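Local coordinates for protein 2',5'-phosphodiesterase 12 (Homo sapiens, PDB 4Z0V) that belongs to the endonuclease/exonuclease/phosphatase family, joining a DNase I-like domain to an N-terminal beta-rich domain of the E-set type, at residues 18-30 / 64-77. Residues are numbered along the deposited sequence; the frame is centred on the assembly and turned at random.
Sequences YIMAGFPVCPKLS and RVYTPSNADIGLRL
Arg-64 reaches out, extended from CG to NE, across the ring of Pro-27 to meet Leu-29 coming the other way. One face of its guanidinium receives Leu-29 CD1, 3.4 Å from Arg-64 NE and offset toward the rim; the face carries no N-H and is poorly hydrated, and can therefore take a methyl group. The edge does the polar work: Arg-64 NH2 gives Pro-27 O a hydrogen bond of 3.2 Å, nearly in the guanidinium plane, and a water links Arg-64 NE to the same carbonyl. Arg-64 NH2 also forms a salt bridge with Glu-197 of helix 185-198 in the DNase I-like domain.

Further along, Val-25 and Tyr-66 form a single antiparallel hydrogen-bonded pair, Val-25 N to Tyr-66 O at 2.8 Å and Tyr-66 N to Val-25 O at 3.3 Å. Beyond it, Ala-21 and Gly-22 form the middle of a type II turn. Gly-22 tolerates the positive phi there and Gly-22 N donates to Pro-68 O (2.8 Å), while the small Ala-21 CB fits beside Asn-70 OD1 at 3.4 Å. Pro-68, its ring suited to an apolar place, sets CG against Ile-19 CG2 (3.8 Å) and CD against Val-25 CG2, crossing both side chains at about a right angle. Backbone bonds thus join the loops, and Arg-64 is one of several residues tying them to the DNase I-like domain.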
loop_
_atom_site.group_PDB
_atom_site.type_symbol
_atom_site.label_atom_id
_atom_site.label_comp_id
_atom_site.label_asym_id
_atom_site.label_seq_id
_atom_site.Cartn_x
_atom_site.Cartn_y
_atom_site.Cartn_z
ATOM N N TYR A 18 -6.887 19.586 -5.143
ATOM C CA TYR A 18 -6.951 19.212 -6.536
ATOM C C TYR A 18 -8.173 18.313 -6.702
ATOM O O TYR A 18 -8.267 17.285 -6.043
ATOM C CB TYR A 18 -5.640 18.490 -6.913
ATOM C CG TYR A 18 -5.244 18.504 -8.374
ATOM C CD1 TYR A 18 -3.913 18.643 -8.756
ATOM C CD2 TYR A 18 -6.186 18.291 -9.377
ATOM C CE1 TYR A 18 -3.543 18.653 -10.101
ATOM C CE2 TYR A 18 -5.829 18.309 -10.722
ATOM C CZ TYR A 18 -4.507 18.477 -11.081
ATOM O OH TYR A 18 -4.169 18.471 -12.412
ATOM N N ILE A 19 -9.152 18.760 -7.493
ATOM C CA ILE A 19 -10.369 18.002 -7.728
ATOM C C ILE A 19 -10.481 17.768 -9.236
ATOM O O ILE A 19 -10.450 18.740 -9.995
ATOM C CB ILE A 19 -11.600 18.741 -7.128
ATOM C CG1 ILE A 19 -11.538 18.727 -5.582
ATOM C CG2 ILE A 19 -12.903 18.115 -7.656
ATOM C CD1 ILE A 19 -12.531 19.618 -4.891
ATOM N N MET A 20 -10.631 16.492 -9.662
ATOM C CA MET A 20 -10.757 16.156 -11.082
ATOM C C MET A 20 -12.029 15.426 -11.388
ATOM O O MET A 20 -12.464 14.574 -10.600
ATOM C CB MET A 20 -9.586 15.275 -11.559
ATOM C CG MET A 20 -8.280 15.959 -11.478
ATOM S SD MET A 20 -6.914 14.950 -12.098
ATOM C CE MET A 20 -6.978 13.704 -11.093
ATOM N N ALA A 21 -12.587 15.682 -12.580
ATOM C CA ALA A 21 -13.775 14.972 -13.055
ATOM C C ALA A 21 -13.479 13.475 -13.142
ATOM O O ALA A 21 -12.426 13.113 -13.652
ATOM C CB ALA A 21 -14.173 15.497 -14.425
ATOM N N GLY A 22 -14.365 12.641 -12.605
ATOM C CA GLY A 22 -14.188 11.189 -12.620
ATOM C C GLY A 22 -13.291 10.633 -11.535
ATOM O O GLY A 22 -13.081 9.410 -11.479
ATOM N N PHE A 23 -12.811 11.505 -10.628
ATOM C CA PHE A 23 -11.931 11.127 -9.507
ATOM C C PHE A 23 -12.651 11.425 -8.213
ATOM O O PHE A 23 -13.172 12.536 -8.052
ATOM C CB PHE A 23 -10.570 11.843 -9.560
ATOM C CG PHE A 23 -9.687 11.278 -10.646
ATOM C CD1 PHE A 23 -9.950 11.543 -11.988
ATOM C CD2 PHE A 23 -8.644 10.408 -10.333
ATOM C CE1 PHE A 23 -9.167 10.979 -12.993
ATOM C CE2 PHE A 23 -7.854 9.851 -11.343
ATOM C CZ PHE A 23 -8.141 10.113 -12.664
ATOM N N PRO A 24 -12.723 10.441 -7.301
ATOM C CA PRO A 24 -13.490 10.648 -6.061
ATOM C C PRO A 24 -12.884 11.707 -5.160
ATOM O O PRO A 24 -11.678 11.721 -4.953
ATOM C CB PRO A 24 -13.476 9.258 -5.387
ATOM C CG PRO A 24 -12.258 8.563 -5.951
ATOM C CD PRO A 24 -12.187 9.055 -7.387
ATOM N N VAL A 25 -13.740 12.604 -4.637
ATOM C CA VAL A 25 -13.390 13.674 -3.703
ATOM C C VAL A 25 -13.638 13.093 -2.319
ATOM O O VAL A 25 -14.799 12.827 -1.971
ATOM C CB VAL A 25 -14.215 14.974 -3.949
ATOM C CG1 VAL A 25 -13.827 16.051 -2.935
ATOM C CG2 VAL A 25 -14.021 15.487 -5.372
ATOM N N CYS A 26 -12.549 12.832 -1.576
ATOM C CA CYS A 26 -12.601 12.145 -0.284
ATOM C C CYS A 26 -12.244 13.100 0.841
ATOM O O CYS A 26 -11.067 13.345 1.102
ATOM C CB CYS A 26 -11.675 10.929 -0.306
ATOM S SG CYS A 26 -11.973 9.811 -1.696
ATOM N N PRO A 27 -13.253 13.687 1.498
ATOM C CA PRO A 27 -12.948 14.645 2.560
ATOM C C PRO A 27 -12.296 13.996 3.763
ATOM O O PRO A 27 -12.634 12.866 4.112
ATOM C CB PRO A 27 -14.324 15.202 2.956
ATOM C CG PRO A 27 -15.312 14.186 2.517
ATOM C CD PRO A 27 -14.708 13.520 1.311
ATOM N N LYS A 28 -11.404 14.745 4.420
ATOM C CA LYS A 28 -10.841 14.326 5.689
ATOM C C LYS A 28 -11.870 14.736 6.719
ATOM O O LYS A 28 -12.329 15.882 6.689
ATOM C CB LYS A 28 -9.463 14.989 5.929
ATOM C CG LYS A 28 -8.798 14.593 7.247
ATOM C CD LYS A 28 -7.408 15.214 7.274
ATOM C CE LYS A 28 -6.683 14.990 8.552
ATOM N NZ LYS A 28 -5.280 15.471 8.456
ATOM N N LEU A 29 -12.341 13.783 7.513
ATOM C CA LEU A 29 -13.304 14.026 8.592
ATOM C C LEU A 29 -12.844 13.288 9.790
ATOM O O LEU A 29 -12.856 12.059 9.778
ATOM C CB LEU A 29 -14.761 13.589 8.300
ATOM C CG LEU A 29 -15.308 13.433 6.907
ATOM C CD1 LEU A 29 -16.521 12.563 6.961
ATOM C CD2 LEU A 29 -15.768 14.750 6.358
ATOM N N SER A 30 -12.399 13.978 10.799
ATOM C CA SER A 30 -12.011 13.267 12.009
ATOM C C SER A 30 -13.143 13.554 12.966
ATOM O O SER A 30 -13.475 14.720 13.201
ATOM C CB SER A 30 -10.638 13.708 12.496
ATOM O OG SER A 30 -9.666 13.585 11.467
ATOM N N ARG A 64 -20.539 10.577 1.801
ATOM C CA ARG A 64 -19.324 11.268 2.213
ATOM C C ARG A 64 -18.465 11.638 0.985
ATOM O O ARG A 64 -17.909 12.731 0.926
ATOM C CB ARG A 64 -18.561 10.337 3.160
ATOM C CG ARG A 64 -17.168 10.803 3.500
ATOM C CD ARG A 64 -16.549 9.839 4.498
ATOM N NE ARG A 64 -15.185 10.268 4.774
ATOM C CZ ARG A 64 -14.488 9.906 5.839
ATOM N NH1 ARG A 64 -15.023 9.097 6.746
ATOM N NH2 ARG A 64 -13.253 10.348 6.007
ATOM N N VAL A 65 -18.403 10.731 0.004
ATOM C CA VAL A 65 -17.574 10.868 -1.203
ATOM C C VAL A 65 -18.413 11.375 -2.353
ATOM O O VAL A 65 -19.558 10.953 -2.537
ATOM C CB VAL A 65 -16.912 9.492 -1.538
ATOM C CG1 VAL A 65 -16.077 9.538 -2.828
ATOM C CG2 VAL A 65 -16.040 9.038 -0.379
ATOM N N TYR A 66 -17.831 12.264 -3.140
ATOM C CA TYR A 66 -18.487 12.780 -4.344
ATOM C C TYR A 66 -17.542 12.601 -5.508
ATOM O O TYR A 66 -16.403 13.035 -5.407
ATOM C CB TYR A 66 -18.828 14.278 -4.152
ATOM C CG TYR A 66 -19.491 14.905 -5.354
ATOM C CD1 TYR A 66 -20.848 14.721 -5.600
ATOM C CD2 TYR A 66 -18.755 15.656 -6.268
ATOM C CE1 TYR A 66 -21.455 15.249 -6.741
ATOM C CE2 TYR A 66 -19.366 16.249 -7.378
ATOM C CZ TYR A 66 -20.709 16.010 -7.628
ATOM O OH TYR A 66 -21.329 16.583 -8.713
ATOM N N THR A 67 -18.016 12.044 -6.634
ATOM C CA THR A 67 -17.192 11.912 -7.847
ATOM C C THR A 67 -17.746 12.913 -8.864
ATOM O O THR A 67 -18.854 12.719 -9.386
ATOM C CB THR A 67 -17.161 10.463 -8.386
ATOM O OG1 THR A 67 -16.741 9.606 -7.343
ATOM C CG2 THR A 67 -16.177 10.292 -9.541
ATOM N N PRO A 68 -17.020 14.002 -9.159
ATOM C CA PRO A 68 -17.567 14.993 -10.107
ATOM C C PRO A 68 -17.704 14.429 -11.506
ATOM O O PRO A 68 -16.955 13.524 -11.881
ATOM C CB PRO A 68 -16.526 16.128 -10.098
ATOM C CG PRO A 68 -15.643 15.864 -8.927
ATOM C CD PRO A 68 -15.685 14.403 -8.671
ATOM N N SER A 69 -18.649 14.960 -12.268
ATOM C CA SER A 69 -18.820 14.531 -13.661
ATOM C C SER A 69 -18.073 15.520 -14.564
ATOM O O SER A 69 -17.592 16.545 -14.071
ATOM C CB SER A 69 -20.303 14.502 -14.011
ATOM O OG SER A 69 -20.800 15.824 -14.086
ATOM N N ASN A 70 -18.061 15.284 -15.896
ATOM C CA ASN A 70 -17.464 16.238 -16.823
ATOM C C ASN A 70 -18.281 17.524 -16.865
ATOM O O ASN A 70 -17.709 18.581 -17.083
ATOM C CB ASN A 70 -17.326 15.634 -18.229
ATOM C CG ASN A 70 -16.247 14.589 -18.339
ATOM O OD1 ASN A 70 -15.361 14.474 -17.485
ATOM N ND2 ASN A 70 -16.303 13.793 -19.398
ATOM N N ALA A 71 -19.585 17.454 -16.536
ATOM C CA ALA A 71 -20.457 18.624 -16.490
ATOM C C ALA A 71 -20.080 19.573 -15.342
ATOM O O ALA A 71 -20.476 20.736 -15.358
ATOM C CB ALA A 71 -21.908 18.193 -16.339
ATOM N N ASP A 72 -19.352 19.072 -14.334
ATOM C CA ASP A 72 -18.959 19.880 -13.179
ATOM C C ASP A 72 -17.658 20.640 -13.427
ATOM O O ASP A 72 -17.268 21.414 -12.565
ATOM C CB ASP A 72 -18.767 18.990 -11.927
ATOM C CG ASP A 72 -19.993 18.241 -11.457
ATOM O OD1 ASP A 72 -21.124 18.741 -11.677
ATOM O OD2 ASP A 72 -19.825 17.194 -10.804
ATOM N N ILE A 73 -16.933 20.367 -14.539
ATOM C CA ILE A 73 -15.656 21.058 -14.801
ATOM C C ILE A 73 -15.916 22.570 -14.814
ATOM O O ILE A 73 -16.887 23.004 -15.417
ATOM C CB ILE A 73 -14.990 20.567 -16.122
ATOM C CG1 ILE A 73 -14.459 19.124 -15.949
ATOM C CG2 ILE A 73 -13.855 21.517 -16.569
ATOM C CD1 ILE A 73 -14.119 18.392 -17.279
ATOM N N GLY A 74 -15.092 23.332 -14.101
ATOM C CA GLY A 74 -15.257 24.784 -14.008
ATOM C C GLY A 74 -16.097 25.246 -12.827
ATOM O O GLY A 74 -16.258 26.447 -12.627
ATOM N N LEU A 75 -16.667 24.305 -12.047
ATOM C CA LEU A 75 -17.475 24.629 -10.863
ATOM C C LEU A 75 -16.720 24.301 -9.562
ATOM O O LEU A 75 -15.995 23.305 -9.508
ATOM C CB LEU A 75 -18.798 23.830 -10.848
ATOM C CG LEU A 75 -19.722 23.908 -12.076
ATOM C CD1 LEU A 75 -20.946 22.971 -11.877
ATOM C CD2 LEU A 75 -20.259 25.338 -12.284
ATOM N N ARG A 76 -16.965 25.082 -8.506
ATOM C CA ARG A 76 -16.489 24.750 -7.172
ATOM C C ARG A 76 -17.541 23.823 -6.553
ATOM O O ARG A 76 -18.687 23.779 -7.019
ATOM C CB ARG A 76 -16.297 26.009 -6.311
ATOM C CG ARG A 76 -15.135 26.859 -6.870
ATOM C CD ARG A 76 -14.502 27.803 -5.873
ATOM N NE ARG A 76 -15.381 28.920 -5.529
ATOM C CZ ARG A 76 -15.929 29.115 -4.333
ATOM N NH1 ARG A 76 -16.710 30.165 -4.119
ATOM N NH2 ARG A 76 -15.698 28.265 -3.340
ATOM N N LEU A 77 -17.161 23.103 -5.509
ATOM C CA LEU A 77 -18.081 22.196 -4.811
ATOM C C LEU A 77 -18.179 22.610 -3.374
ATOM O O LEU A 77 -17.297 23.291 -2.857
ATOM C CB LEU A 77 -17.524 20.740 -4.908
ATOM C CG LEU A 77 -17.235 20.192 -6.306
ATOM C CD1 LEU A 77 -16.556 18.778 -6.183
ATOM C CD2 LEU A 77 -18.529 20.084 -7.139
HETATM O O HOH W 1 -13.495 10.662 2.597
HETATM O O HOH W 2 -10.795 11.339 7.787
#